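Local coordinates for mRNA-binding protein PUF3 (Saccharomyces cerevisiae, PDB 3K49) that binds the 3' untranslated regions of mRNAs, mostly for mitochondrial proteins, and promotes deadenylation and decay of COX17 mRNA, at residues A[49-54]-A[86-91]; A[60-65]-A[95-100]; A[211-216]-A[244-249]; A[229-234]-A[272-277]. One frame throughout, in Å; residues are numbered along the deposited sequence.

Contact 1: residues A[49-54]-A[86-91]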
loop_
_atom_site.group_PDB
_atom_site.type_symbol
_atom_site.label_atom_id
_atom_site.label_comp_id
_atom_site.label_asym_id
_atom_site.label_seq_id
_atom_site.Cartn_x
_atom_site.Cartn_y
_atom_site.Cartn_z
ATOM N N GLU A 49 -24.800 12.785 -15.261
ATOM C CA GLU A 49 -25.518 12.537 -16.506
ATOM C C GLU A 49 -24.814 11.522 -17.402
ATOM O O GLU A 49 -25.476 10.762 -18.105
ATOM C CB GLU A 49 -25.740 13.838 -17.281
ATOM C CG GLU A 49 -26.655 14.825 -16.572
ATOM C CD GLU A 49 -27.973 14.184 -16.162
ATOM O OE1 GLU A 49 -28.785 13.871 -17.063
ATOM O OE2 GLU A 49 -28.191 13.989 -14.942
ATOM N N LEU A 50 -23.481 11.511 -17.387
ATOM C CA LEU A 50 -22.732 10.620 -18.276
ATOM C C LEU A 50 -22.929 9.139 -17.917
ATOM O O LEU A 50 -22.775 8.250 -18.753
ATOM C CB LEU A 50 -21.242 10.968 -18.284
ATOM C CG LEU A 50 -20.816 12.238 -19.014
ATOM C CD1 LEU A 50 -19.297 12.461 -18.869
ATOM C CD2 LEU A 50 -21.221 12.163 -20.471
ATOM N N ALA A 51 -23.273 8.876 -16.667
ATOM C CA ALA A 51 -23.438 7.508 -16.221
ATOM C C ALA A 51 -24.771 6.941 -16.698
ATOM O O ALA A 51 -24.944 5.725 -16.731
ATOM C CB ALA A 51 -23.335 7.430 -14.703
ATOM N N THR A 52 -25.709 7.808 -17.076
ATOM C CA THR A 52 -27.052 7.327 -17.425
ATOM C C THR A 52 -27.614 7.834 -18.757
ATOM O O THR A 52 -28.718 7.461 -19.137
ATOM C CB THR A 52 -28.078 7.616 -16.298
ATOM O OG1 THR A 52 -28.309 9.022 -16.206
ATOM C CG2 THR A 52 -27.551 7.122 -14.962
ATOM N N SER A 53 -26.855 8.665 -19.465
ATOM C CA SER A 53 -27.321 9.248 -20.724
ATOM C C SER A 53 -27.128 8.312 -21.908
ATOM O O SER A 53 -26.132 7.592 -21.982
ATOM C CB SER A 53 -26.604 10.576 -21.012
ATOM O OG SER A 53 -27.017 11.590 -20.113
ATOM N N PRO A 54 -28.079 8.335 -22.859
ATOM C CA PRO A 54 -27.952 7.546 -24.091
ATOM C C PRO A 54 -26.729 7.979 -24.900
ATOM O O PRO A 54 -26.243 9.090 -24.718
ATOM C CB PRO A 54 -29.241 7.890 -24.862
ATOM C CG PRO A 54 -29.704 9.175 -24.276
ATOM C CD PRO A 54 -29.356 9.066 -22.816
ATOM N N PHE A 86 -13.761 7.495 -20.104
ATOM C CA PHE A 86 -13.109 6.181 -20.155
ATOM C C PHE A 86 -14.016 5.099 -19.549
ATOM O O PHE A 86 -14.044 3.962 -19.999
ATOM C CB PHE A 86 -11.722 6.184 -19.482
ATOM C CG PHE A 86 -10.632 6.801 -20.327
ATOM C CD1 PHE A 86 -10.075 8.037 -19.989
ATOM C CD2 PHE A 86 -10.167 6.145 -21.465
ATOM C CE1 PHE A 86 -9.073 8.601 -20.769
ATOM C CE2 PHE A 86 -9.167 6.704 -22.259
ATOM C CZ PHE A 86 -8.613 7.925 -21.911
ATOM N N GLU A 87 -14.762 5.474 -18.526
ATOM C CA GLU A 87 -15.691 4.578 -17.867
ATOM C C GLU A 87 -16.998 4.325 -18.673
ATOM O O GLU A 87 -17.483 3.188 -18.779
ATOM C CB GLU A 87 -16.018 5.159 -16.492
ATOM C CG GLU A 87 -16.805 4.259 -15.564
ATOM C CD GLU A 87 -16.846 4.803 -14.141
ATOM O OE1 GLU A 87 -17.413 4.131 -13.254
ATOM O OE2 GLU A 87 -16.313 5.912 -13.908
ATOM N N PHE A 88 -17.568 5.379 -19.245
ATOM C CA PHE A 88 -18.878 5.268 -19.892
ATOM C C PHE A 88 -18.808 5.537 -21.378
ATOM O O PHE A 88 -19.830 5.552 -22.048
ATOM C CB PHE A 88 -19.900 6.205 -19.223
ATOM C CG PHE A 88 -20.173 5.841 -17.800
ATOM C CD1 PHE A 88 -19.636 6.579 -16.762
ATOM C CD2 PHE A 88 -20.919 4.708 -17.498
ATOM C CE1 PHE A 88 -19.859 6.209 -15.439
ATOM C CE2 PHE A 88 -21.146 4.329 -16.180
ATOM C CZ PHE A 88 -20.613 5.084 -15.148
ATOM N N GLY A 89 -17.597 5.740 -21.887
ATOM C CA GLY A 89 -17.410 6.108 -23.276
ATOM C C GLY A 89 -17.444 4.927 -24.220
ATOM O O GLY A 89 -17.345 3.773 -23.792
ATOM N N SER A 90 -17.599 5.229 -25.509
ATOM C CA SER A 90 -17.491 4.229 -26.562
ATOM C C SER A 90 -16.034 4.019 -26.989
ATOM O O SER A 90 -15.179 4.890 -26.796
ATOM C CB SER A 90 -18.311 4.664 -27.780
ATOM O OG SER A 90 -17.764 5.844 -28.339
ATOM N N LYS A 91 -15.770 2.868 -27.596
ATOM C CA LYS A 91 -14.456 2.572 -28.161
ATOM C C LYS A 91 -13.906 3.752 -28.963
ATOM O O LYS A 91 -12.797 4.235 -28.723
ATOM C CB LYS A 91 -14.537 1.324 -29.040
ATOM C CG LYS A 91 -13.452 0.292 -28.768
ATOM C CD LYS A 91 -13.923 -1.103 -29.190
ATOM C CE LYS A 91 -13.160 -2.212 -28.472
ATOM N NZ LYS A 91 -13.795 -3.538 -28.694
#
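The ring of Phe88 lies flat against Ala51, which sits squarely over one of its faces. Ala51 CA stands 3.7 Å from the centroid of the Phe88 ring and only 3° off its normal, a CH-pi contact made by the alpha carbon, while the methyl carbon Ala51 CB reaches Phe88 CZ at 3.6 Å. A small residue suits this place, because it lets the main chain itself come down onto the ring. CG of Phe88 is anti to the carbonyl carbon (chi1 -64°), a torsion that lays the ring over Ala51. The main chains come close enough here that Phe88 CB lies 3.6 Å from Leu50 O. The other face of the ring is covered from within its own segment by Glu87 CG, so the phenyl is sandwiched between two aliphatic groups. With an alanine in place of Phe88, the Ala51 backbone would probably lose its aromatic partner and a gap would open between the two segments.

The turn that carries Ala51 is fastened by its own bonds. Glu49 O accepts from Ser53 OG at 2.7 Å and from Thr52 N at 3.1 Å, the two donors arriving from opposite faces of the carbonyl plane. On the other side Phe88 O is taken up by Lys58, and Glu87 forms a salt bridge with Lys120. The segments belong to Pumilio repeats 1 and 2, and no hydrogen bond joins them directly: the contact depends on dispersion and CH-pi attraction, which favour close fit of shape over any exact pairing of polar groups.

Contact 2: residues A[60-65]-A[95-100]; sequences VIFNEI and NTLVDQ
Phe62 and Leu97 mark the nearest approach of the two helical backbones, with their CA atoms 10.1 Å apart, a spacing bridged by a long side chain from one helix meeting shorter ones from the other. Phe62 is the long one: its CG is anti to the backbone N (chi1 -180°), which sends the ring straight out from 60-65. The ring arrives edge first. Thr96 CG2 lies near the ring plane, 3.8 Å from Phe62 CZ. Leu97 CD2 comes obliquely to Phe62 CE2 at 3.6 Å. The Leu97 branch point, CG, also lies at the ring edge. Leucine suits its position because its branch, anti to the carbonyl carbon, leans nearer the ring than its CB does. Threonine suits its own for another reason: the hydroxyl OG1 is hydrogen-bonded back to Ile92 O within the helix, leaving the methyl to meet the phenyl. Replacing Phe62 with an alanine would probably open a gap across this interface, leaving the Thr96 methyl and the Leu97 branch without the ring edge they pack on. Phe85 meets Phe62 edge-to-face and also touches Leu97, so the same apolar layer continues onto helix 79-88. Such side-by-side packing of equivalent helices, 35 residues apart from Phe62 to Leu97, is characteristic of alpha-solenoids such as the Pumilio homology domain, in which repeats of about 36 residues stack into a curved, all-helical array.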
loop_
_atom_site.group_PDB
_atom_site.type_symbol
_atom_site.label_atom_id
_atom_site.label_comp_id
_atom_site.label_asym_id
_atom_site.label_seq_id
_atom_site.Cartn_x
_atom_site.Cartn_y
_atom_site.Cartn_z
ATOM N N VAL A 60 -22.670 14.197 -28.064
ATOM C CA VAL A 60 -22.766 15.643 -28.239
ATOM C C VAL A 60 -21.836 16.378 -27.295
ATOM O O VAL A 60 -21.166 17.329 -27.702
ATOM C CB VAL A 60 -24.223 16.167 -28.139
ATOM C CG1 VAL A 60 -24.238 17.670 -28.006
ATOM C CG2 VAL A 60 -25.007 15.733 -29.369
ATOM N N ILE A 61 -21.795 15.937 -26.041
ATOM C CA ILE A 61 -20.837 16.479 -25.077
ATOM C C ILE A 61 -19.403 16.214 -25.521
ATOM O O ILE A 61 -18.580 17.124 -25.543
ATOM C CB ILE A 61 -21.017 15.874 -23.683
ATOM C CG1 ILE A 61 -22.445 16.103 -23.189
ATOM C CG2 ILE A 61 -20.021 16.502 -22.719
ATOM C CD1 ILE A 61 -22.757 17.558 -22.871
ATOM N N PHE A 62 -19.111 14.970 -25.890
ATOM C CA PHE A 62 -17.744 14.593 -26.254
ATOM C C PHE A 62 -17.215 15.349 -27.462
ATOM O O PHE A 62 -16.104 15.873 -27.431
ATOM C CB PHE A 62 -17.628 13.093 -26.515
ATOM C CG PHE A 62 -16.239 12.647 -26.888
ATOM C CD1 PHE A 62 -15.846 12.586 -28.217
ATOM C CD2 PHE A 62 -15.323 12.277 -25.898
ATOM C CE1 PHE A 62 -14.564 12.176 -28.563
ATOM C CE2 PHE A 62 -14.038 11.851 -26.227
ATOM C CZ PHE A 62 -13.656 11.803 -27.562
ATOM N N ASN A 63 -17.992 15.390 -28.537
ATOM C CA ASN A 63 -17.530 16.040 -29.762
ATOM C C ASN A 63 -17.334 17.538 -29.552
ATOM O O ASN A 63 -16.637 18.210 -30.317
ATOM C CB ASN A 63 -18.479 15.747 -30.929
ATOM C CG ASN A 63 -18.551 14.262 -31.252
ATOM O OD1 ASN A 63 -17.712 13.478 -30.799
ATOM N ND2 ASN A 63 -19.558 13.866 -32.030
ATOM N N GLU A 64 -17.932 18.045 -28.483
ATOM C CA GLU A 64 -17.786 19.439 -28.126
ATOM C C GLU A 64 -16.511 19.716 -27.314
ATOM O O GLU A 64 -15.862 20.740 -27.509
ATOM C CB GLU A 64 -19.013 19.895 -27.337
ATOM C CG GLU A 64 -19.221 21.398 -27.313
ATOM C CD GLU A 64 -20.165 21.830 -26.202
ATOM O OE1 GLU A 64 -19.870 22.839 -25.508
ATOM O OE2 GLU A 64 -21.198 21.145 -26.020
ATOM N N ILE A 65 -16.152 18.820 -26.399
ATOM C CA ILE A 65 -15.024 19.099 -25.513
ATOM C C ILE A 65 -13.768 18.347 -25.898
ATOM O O ILE A 65 -12.770 18.460 -25.211
ATOM C CB ILE A 65 -15.328 18.735 -24.045
ATOM C CG1 ILE A 65 -15.629 17.236 -23.933
ATOM C CG2 ILE A 65 -16.457 19.587 -23.490
ATOM C CD1 ILE A 65 -15.521 16.688 -22.543
ATOM N N ASN A 95 -10.555 5.660 -27.903
ATOM C CA ASN A 95 -9.436 5.696 -28.847
ATOM C C ASN A 95 -8.994 7.123 -29.144
ATOM O O ASN A 95 -7.807 7.412 -29.273
ATOM C CB ASN A 95 -9.795 5.002 -30.162
ATOM C CG ASN A 95 -10.008 3.508 -30.003
ATOM O OD1 ASN A 95 -9.668 2.922 -28.968
ATOM N ND2 ASN A 95 -10.578 2.879 -31.034
ATOM N N THR A 96 -9.961 8.018 -29.242
ATOM C CA THR A 96 -9.680 9.404 -29.564
ATOM C C THR A 96 -8.896 10.106 -28.464
ATOM O O THR A 96 -7.989 10.885 -28.745
ATOM C CB THR A 96 -10.986 10.170 -29.846
ATOM O OG1 THR A 96 -11.557 9.692 -31.072
ATOM C CG2 THR A 96 -10.736 11.673 -29.937
ATOM N N LEU A 97 -9.267 9.845 -27.215
ATOM C CA LEU A 97 -8.574 10.413 -26.070
ATOM C C LEU A 97 -7.160 9.847 -25.972
ATOM O O LEU A 97 -6.198 10.579 -25.727
ATOM C CB LEU A 97 -9.338 10.097 -24.792
ATOM C CG LEU A 97 -10.743 10.665 -24.666
ATOM C CD1 LEU A 97 -11.372 10.202 -23.338
ATOM C CD2 LEU A 97 -10.718 12.169 -24.775
ATOM N N VAL A 98 -7.044 8.535 -26.171
ATOM C CA VAL A 98 -5.752 7.880 -26.145
ATOM C C VAL A 98 -4.830 8.522 -27.176
ATOM O O VAL A 98 -3.673 8.827 -26.890
ATOM C CB VAL A 98 -5.872 6.359 -26.395
ATOM C CG1 VAL A 98 -4.511 5.745 -26.670
ATOM C CG2 VAL A 98 -6.505 5.674 -25.201
ATOM N N ASP A 99 -5.353 8.742 -28.374
ATOM C CA ASP A 99 -4.561 9.345 -29.434
ATOM C C ASP A 99 -4.144 10.776 -29.109
ATOM O O ASP A 99 -3.197 11.291 -29.695
ATOM C CB ASP A 99 -5.313 9.284 -30.759
ATOM C CG ASP A 99 -5.645 7.855 -31.168
ATOM O OD1 ASP A 99 -5.117 6.912 -30.531
ATOM O OD2 ASP A 99 -6.440 7.672 -32.119
ATOM N N GLN A 100 -4.842 11.412 -28.175
ATOM C CA GLN A 100 -4.401 12.711 -27.669
ATOM C C GLN A 100 -3.372 12.585 -26.537
ATOM O O GLN A 100 -2.753 13.576 -26.142
ATOM C CB GLN A 100 -5.589 13.543 -27.194
ATOM C CG GLN A 100 -6.374 14.177 -28.316
ATOM C CD GLN A 100 -7.471 15.060 -27.791
ATOM O OE1 GLN A 100 -7.294 15.749 -26.784
ATOM N NE2 GLN A 100 -8.623 15.040 -28.460
#

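Contact 3: residues A[211-216]-A[244-249]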
loop_
_atom_site.group_PDB
_atom_site.type_symbol
_atom_site.label_atom_id
_atom_site.label_comp_id
_atom_site.label_asym_id
_atom_site.label_seq_id
_atom_site.Cartn_x
_atom_site.Cartn_y
_atom_site.Cartn_z
ATOM N N ASP A 211 21.212 -8.656 2.145
ATOM C CA ASP A 211 22.380 -8.297 2.946
ATOM C C ASP A 211 22.051 -7.171 3.919
ATOM O O ASP A 211 22.910 -6.720 4.664
ATOM C CB ASP A 211 23.570 -7.885 2.062
ATOM C CG ASP A 211 24.173 -9.055 1.285
ATOM O OD1 ASP A 211 24.910 -8.795 0.308
ATOM O OD2 ASP A 211 23.920 -10.227 1.647
ATOM N N PHE A 212 20.797 -6.744 3.940
ATOM C CA PHE A 212 20.423 -5.543 4.680
ATOM C C PHE A 212 19.159 -5.657 5.520
ATOM O O PHE A 212 18.597 -4.636 5.911
ATOM C CB PHE A 212 20.291 -4.377 3.706
ATOM C CG PHE A 212 21.538 -4.140 2.909
ATOM C CD1 PHE A 212 22.706 -3.696 3.535
ATOM C CD2 PHE A 212 21.564 -4.391 1.549
ATOM C CE1 PHE A 212 23.876 -3.489 2.812
ATOM C CE2 PHE A 212 22.728 -4.184 0.813
ATOM C CZ PHE A 212 23.889 -3.731 1.447
ATOM N N ILE A 213 18.736 -6.885 5.812
ATOM C CA ILE A 213 17.512 -7.133 6.575
ATOM C C ILE A 213 17.446 -6.377 7.894
ATOM O O ILE A 213 16.377 -5.871 8.249
ATOM C CB ILE A 213 17.351 -8.621 6.917
ATOM C CG1 ILE A 213 17.170 -9.448 5.648
ATOM C CG2 ILE A 213 16.185 -8.823 7.873
ATOM C CD1 ILE A 213 17.244 -10.944 5.878
ATOM N N PRO A 214 18.574 -6.321 8.642
ATOM C CA PRO A 214 18.615 -5.499 9.863
ATOM C C PRO A 214 18.238 -4.028 9.646
ATOM O O PRO A 214 17.496 -3.472 10.456
ATOM C CB PRO A 214 20.078 -5.598 10.313
ATOM C CG PRO A 214 20.556 -6.918 9.797
ATOM C CD PRO A 214 19.786 -7.156 8.495
ATOM N N TYR A 215 18.738 -3.394 8.589
ATOM C CA TYR A 215 18.363 -2.003 8.343
ATOM C C TYR A 215 16.902 -1.912 7.936
ATOM O O TYR A 215 16.165 -1.054 8.430
ATOM C CB TYR A 215 19.248 -1.353 7.279
ATOM C CG TYR A 215 20.715 -1.571 7.509
ATOM C CD1 TYR A 215 21.427 -2.502 6.757
ATOM C CD2 TYR A 215 21.394 -0.863 8.495
ATOM C CE1 TYR A 215 22.788 -2.716 6.975
ATOM C CE2 TYR A 215 22.751 -1.066 8.721
ATOM C CZ TYR A 215 23.443 -1.992 7.958
ATOM O OH TYR A 215 24.785 -2.191 8.178
ATOM N N LEU A 216 16.486 -2.795 7.035
ATOM C CA LEU A 216 15.099 -2.799 6.549
ATOM C C LEU A 216 14.097 -2.976 7.677
ATOM O O LEU A 216 13.089 -2.286 7.731
ATOM C CB LEU A 216 14.894 -3.869 5.482
ATOM C CG LEU A 216 15.721 -3.626 4.217
ATOM C CD1 LEU A 216 16.031 -4.929 3.496
ATOM C CD2 LEU A 216 15.029 -2.644 3.292
ATOM N N LYS A 244 12.654 -15.463 3.866
ATOM C CA LYS A 244 11.731 -15.477 4.994
ATOM C C LYS A 244 12.401 -16.064 6.232
ATOM O O LYS A 244 12.120 -15.650 7.355
ATOM C CB LYS A 244 10.456 -16.242 4.671
ATOM C CG LYS A 244 9.409 -16.126 5.766
ATOM C CD LYS A 244 8.159 -16.912 5.420
ATOM C CE LYS A 244 7.123 -16.870 6.535
ATOM N NZ LYS A 244 5.784 -17.332 6.028
ATOM N N GLN A 245 13.295 -17.021 6.015
ATOM C CA GLN A 245 14.058 -17.620 7.098
ATOM C C GLN A 245 15.073 -16.634 7.716
ATOM O O GLN A 245 15.141 -16.495 8.939
ATOM C CB GLN A 245 14.753 -18.902 6.616
ATOM C CG GLN A 245 15.529 -19.662 7.704
ATOM C CD GLN A 245 14.630 -20.200 8.812
ATOM O OE1 GLN A 245 13.467 -20.505 8.580
ATOM N NE2 GLN A 245 15.170 -20.314 10.018
ATOM N N GLU A 246 15.849 -15.942 6.878
ATOM C CA GLU A 246 16.806 -14.936 7.370
ATOM C C GLU A 246 16.119 -13.822 8.141
ATOM O O GLU A 246 16.731 -13.162 8.973
ATOM C CB GLU A 246 17.622 -14.323 6.221
ATOM C CG GLU A 246 18.016 -15.346 5.158
ATOM C CD GLU A 246 18.451 -14.723 3.841
ATOM O OE1 GLU A 246 19.393 -13.893 3.851
ATOM O OE2 GLU A 246 17.851 -15.080 2.799
ATOM N N ILE A 247 14.848 -13.587 7.842
ATOM C CA ILE A 247 14.119 -12.543 8.539
ATOM C C ILE A 247 13.763 -13.057 9.920
ATOM O O ILE A 247 14.003 -12.383 10.915
ATOM C CB ILE A 247 12.861 -12.102 7.780
ATOM C CG1 ILE A 247 13.242 -11.428 6.460
ATOM C CG2 ILE A 247 12.056 -11.152 8.634
ATOM C CD1 ILE A 247 12.116 -11.390 5.428
ATOM N N ILE A 248 13.207 -14.263 9.970
ATOM C CA ILE A 248 12.932 -14.931 11.229
ATOM C C ILE A 248 14.212 -15.061 12.081
ATOM O O ILE A 248 14.245 -14.709 13.267
ATOM C CB ILE A 248 12.381 -16.345 10.983
ATOM C CG1 ILE A 248 11.078 -16.296 10.180
ATOM C CG2 ILE A 248 12.171 -17.062 12.298
ATOM C CD1 ILE A 248 9.956 -15.520 10.856
ATOM N N GLU A 249 15.269 -15.581 11.470
ATOM C CA GLU A 249 16.520 -15.769 12.190
ATOM C C GLU A 249 16.998 -14.447 12.737
ATOM O O GLU A 249 17.408 -14.382 13.888
ATOM C CB GLU A 249 17.581 -16.424 11.308
ATOM C CG GLU A 249 17.293 -17.894 11.034
ATOM C CD GLU A 249 18.037 -18.426 9.813
ATOM O OE1 GLU A 249 18.509 -17.610 8.988
ATOM O OE2 GLU A 249 18.141 -19.669 9.676
#
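Ile213 carries the apolar part of the contact, sending its CD1 methyl into 244-249. That methyl meets Glu246 CB at 3.4 Å and lies 4.1 Å from Ile247 CG1. The torsion chi1 of -65° sets CG1 of Ile213 anti to the carbonyl carbon, and both of its branches then face the second helix, crossing Glu246 and Ile247 at about a right angle. A beta-branched residue suits this buried spot, since CD1 and CG2 of Ile213 both reach Ile247 CG1, the latter at 4.2 Å. Glu246 packs mainly through CB; its OE1 lies at the margin, 4.2 Å from Ile213 CD1.

Both segments lie in Pumilio repeat 6, so the packing is internal to one unit of the all-helical solenoid, and Ile247 continues it onto Ile226, Val229 and Leu230 of helix 222-230.

The polar interactions run along the helix, not across the contact. Gln245 NE2 donates to Glu249 OE2, one turn on, at 3.1 Å with an N-H...O angle of 158°; the acceptor is nearly in the amide plane, but the donor stands well above the carboxylate plane. Gln245 OE1 is bonded in turn to Gln279 NE2.

Contact 4: residues A[229-234]-A[272-277]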
loop_
_atom_site.group_PDB
_atom_site.type_symbol
_atom_site.label_atom_id
_atom_site.label_comp_id
_atom_site.label_asym_id
_atom_site.label_seq_id
_atom_site.Cartn_x
_atom_site.Cartn_y
_atom_site.Cartn_z
ATOM N N VAL A 229 7.130 -9.700 2.659
ATOM C CA VAL A 229 7.846 -10.964 2.482
ATOM C C VAL A 229 7.431 -12.007 3.517
ATOM O O VAL A 229 7.262 -13.178 3.187
ATOM C CB VAL A 229 9.361 -10.781 2.578
ATOM C CG1 VAL A 229 10.049 -12.118 2.389
ATOM C CG2 VAL A 229 9.838 -9.753 1.547
ATOM N N LEU A 230 7.256 -11.574 4.763
ATOM C CA LEU A 230 6.845 -12.468 5.849
ATOM C C LEU A 230 5.490 -13.126 5.612
ATOM O O LEU A 230 5.261 -14.265 6.022
ATOM C CB LEU A 230 6.798 -11.727 7.189
ATOM C CG LEU A 230 8.120 -11.386 7.894
ATOM C CD1 LEU A 230 7.848 -10.578 9.147
ATOM C CD2 LEU A 230 8.875 -12.635 8.248
ATOM N N GLN A 231 4.577 -12.408 4.972
ATOM C CA GLN A 231 3.221 -12.918 4.861
ATOM C C GLN A 231 3.006 -13.766 3.621
ATOM O O GLN A 231 1.894 -14.215 3.362
ATOM C CB GLN A 231 2.220 -11.782 4.882
ATOM C CG GLN A 231 1.891 -11.255 3.521
ATOM C CD GLN A 231 0.811 -10.209 3.589
ATOM O OE1 GLN A 231 0.504 -9.697 4.671
ATOM N NE2 GLN A 231 0.221 -9.884 2.438
ATOM N N GLN A 232 4.065 -13.987 2.856
ATOM C CA GLN A 232 4.005 -14.928 1.749
ATOM C C GLN A 232 3.906 -16.361 2.269
ATOM O O GLN A 232 4.247 -16.640 3.416
ATOM C CB GLN A 232 5.235 -14.781 0.866
ATOM C CG GLN A 232 5.367 -13.414 0.253
ATOM C CD GLN A 232 4.170 -13.053 -0.595
ATOM O OE1 GLN A 232 3.869 -13.736 -1.565
ATOM N NE2 GLN A 232 3.491 -11.962 -0.242
ATOM N N ASP A 233 3.434 -17.269 1.421
ATOM C CA ASP A 233 3.316 -18.674 1.795
ATOM C C ASP A 233 4.412 -19.497 1.127
ATOM O O ASP A 233 5.026 -19.051 0.157
ATOM C CB ASP A 233 1.933 -19.213 1.424
ATOM C CG ASP A 233 0.832 -18.633 2.293
ATOM O OD1 ASP A 233 1.154 -18.048 3.349
ATOM O OD2 ASP A 233 -0.353 -18.764 1.918
ATOM N N GLN A 234 4.657 -20.697 1.642
ATOM C CA GLN A 234 5.709 -21.546 1.092
ATOM C C GLN A 234 5.327 -22.130 -0.267
ATOM O O GLN A 234 6.009 -23.010 -0.793
ATOM C CB GLN A 234 6.095 -22.642 2.082
ATOM C CG GLN A 234 6.949 -22.130 3.225
ATOM C CD GLN A 234 7.300 -23.213 4.225
ATOM O OE1 GLN A 234 6.595 -24.217 4.347
ATOM N NE2 GLN A 234 8.394 -23.013 4.951
ATOM N N ILE A 272 5.767 -13.790 14.186
ATOM C CA ILE A 272 5.091 -14.822 14.970
ATOM C C ILE A 272 3.685 -15.129 14.431
ATOM O O ILE A 272 3.139 -16.204 14.665
ATOM C CB ILE A 272 5.054 -14.473 16.481
ATOM C CG1 ILE A 272 4.202 -13.246 16.748
ATOM C CG2 ILE A 272 6.468 -14.228 17.019
ATOM C CD1 ILE A 272 4.357 -12.738 18.165
ATOM N N LEU A 273 3.117 -14.189 13.683
ATOM C CA LEU A 273 1.806 -14.389 13.091
ATOM C C LEU A 273 1.875 -15.252 11.836
ATOM O O LEU A 273 1.056 -16.151 11.661
ATOM C CB LEU A 273 1.154 -13.046 12.762
ATOM C CG LEU A 273 -0.174 -13.125 12.014
ATOM C CD1 LEU A 273 -1.134 -14.036 12.744
ATOM C CD2 LEU A 273 -0.774 -11.744 11.836
ATOM N N TYR A 274 2.851 -14.990 10.970
ATOM C CA TYR A 274 2.928 -15.698 9.691
ATOM C C TYR A 274 4.069 -16.711 9.556
ATOM O O TYR A 274 4.174 -17.399 8.548
ATOM C CB TYR A 274 2.952 -14.701 8.533
ATOM C CG TYR A 274 1.662 -13.925 8.428
ATOM C CD1 TYR A 274 0.456 -14.578 8.194
ATOM C CD2 TYR A 274 1.640 -12.546 8.588
ATOM C CE1 TYR A 274 -0.734 -13.879 8.109
ATOM C CE2 TYR A 274 0.454 -11.837 8.500
ATOM C CZ TYR A 274 -0.730 -12.505 8.258
ATOM O OH TYR A 274 -1.912 -11.795 8.173
ATOM N N GLY A 275 4.926 -16.805 10.561
ATOM C CA GLY A 275 5.982 -17.795 10.520
ATOM C C GLY A 275 5.462 -19.212 10.714
ATOM O O GLY A 275 4.436 -19.420 11.361
ATOM N N SER A 276 6.171 -20.186 10.147
ATOM C CA SER A 276 5.833 -21.601 10.306
ATOM C C SER A 276 5.914 -22.039 11.772
ATOM O O SER A 276 6.367 -21.286 12.636
ATOM C CB SER A 276 6.754 -22.477 9.446
ATOM O OG SER A 276 8.089 -22.437 9.922
ATOM N N LYS A 277 5.469 -23.261 12.049
ATOM C CA LYS A 277 5.522 -23.804 13.398
ATOM C C LYS A 277 6.914 -23.645 14.009
ATOM O O LYS A 277 7.066 -23.143 15.128
ATOM C CB LYS A 277 5.101 -25.283 13.390
ATOM C CG LYS A 277 5.461 -26.035 12.101
ATOM C CD LYS A 277 6.850 -26.659 12.166
ATOM C CE LYS A 277 7.590 -26.510 10.835
ATOM N NZ LYS A 277 6.799 -26.979 9.650
#
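This is a CH-pi contact between two helix ends in neighbouring repeats, with Gln231 just past helix 222-230 in Pumilio repeat 6 and Tyr274 at the close of helix 264-274 in repeat 7. Gln231 CB stands over one face of the Tyr274 ring, 4.1 Å from its centroid and 23° off the normal, displaced toward the rim so that its closest ring atom is Tyr274 CD2 at 3.8 Å. The rest of the glutamine chain leads the amide away from the ring: one methylene for the aromatic face, and a polar end that suits an exposed position. Leu273 CG covers the opposite face, 3.7 Å above the ring plane over its centre, and the phenol is thereby held between two aliphatic groups. Tyr274 CG is anti to the carbonyl carbon (chi1 -65°), which turns the ring over Gln231; the backbone itself places Tyr274 CB 3.4 Å from Leu230 O.

Backbone carbonyls at and just past the helix ends find a common donor in Lys244 of helix 238-252, whose NZ bonds to Tyr274 O and Gln232 O and weakly to Leu230 O. Beyond the turn, Ser276 caps the start of helix 277-284. Around this contact, Val229 and Leu230 rest on Ile247 of helix 238-252, Leu230 also reaches Val267 and Ser271 of helix 264-274, and Ile272 continues the packing onto Leu320 and Val323 of helix 313-323.

Overall arrangement
Contacts 1 and 4 are the partly buried ones, each laying an aromatic face against aliphatic carbons where two helices end in adjacent repeats. Contacts 2 and 3 are more deeply buried and join helices through branched or aromatic apolar side chains, contact 2 between corresponding helices one repeat apart, contact 3 within one repeat. None has a direct hydrogen bond across it. Consecutive helices, 40-50 with 55-65 and 79-88 with 91-101, link contacts 1 and 2, whose centres are about 12 Å apart and which meet where Phe86 packs on Leu97. Contacts 3 and 4, centres about 13 Å apart, meet through Lys244 and where Ile247 packs on Leu230. Between the two pairs, centres are about 45 to 51 Å apart.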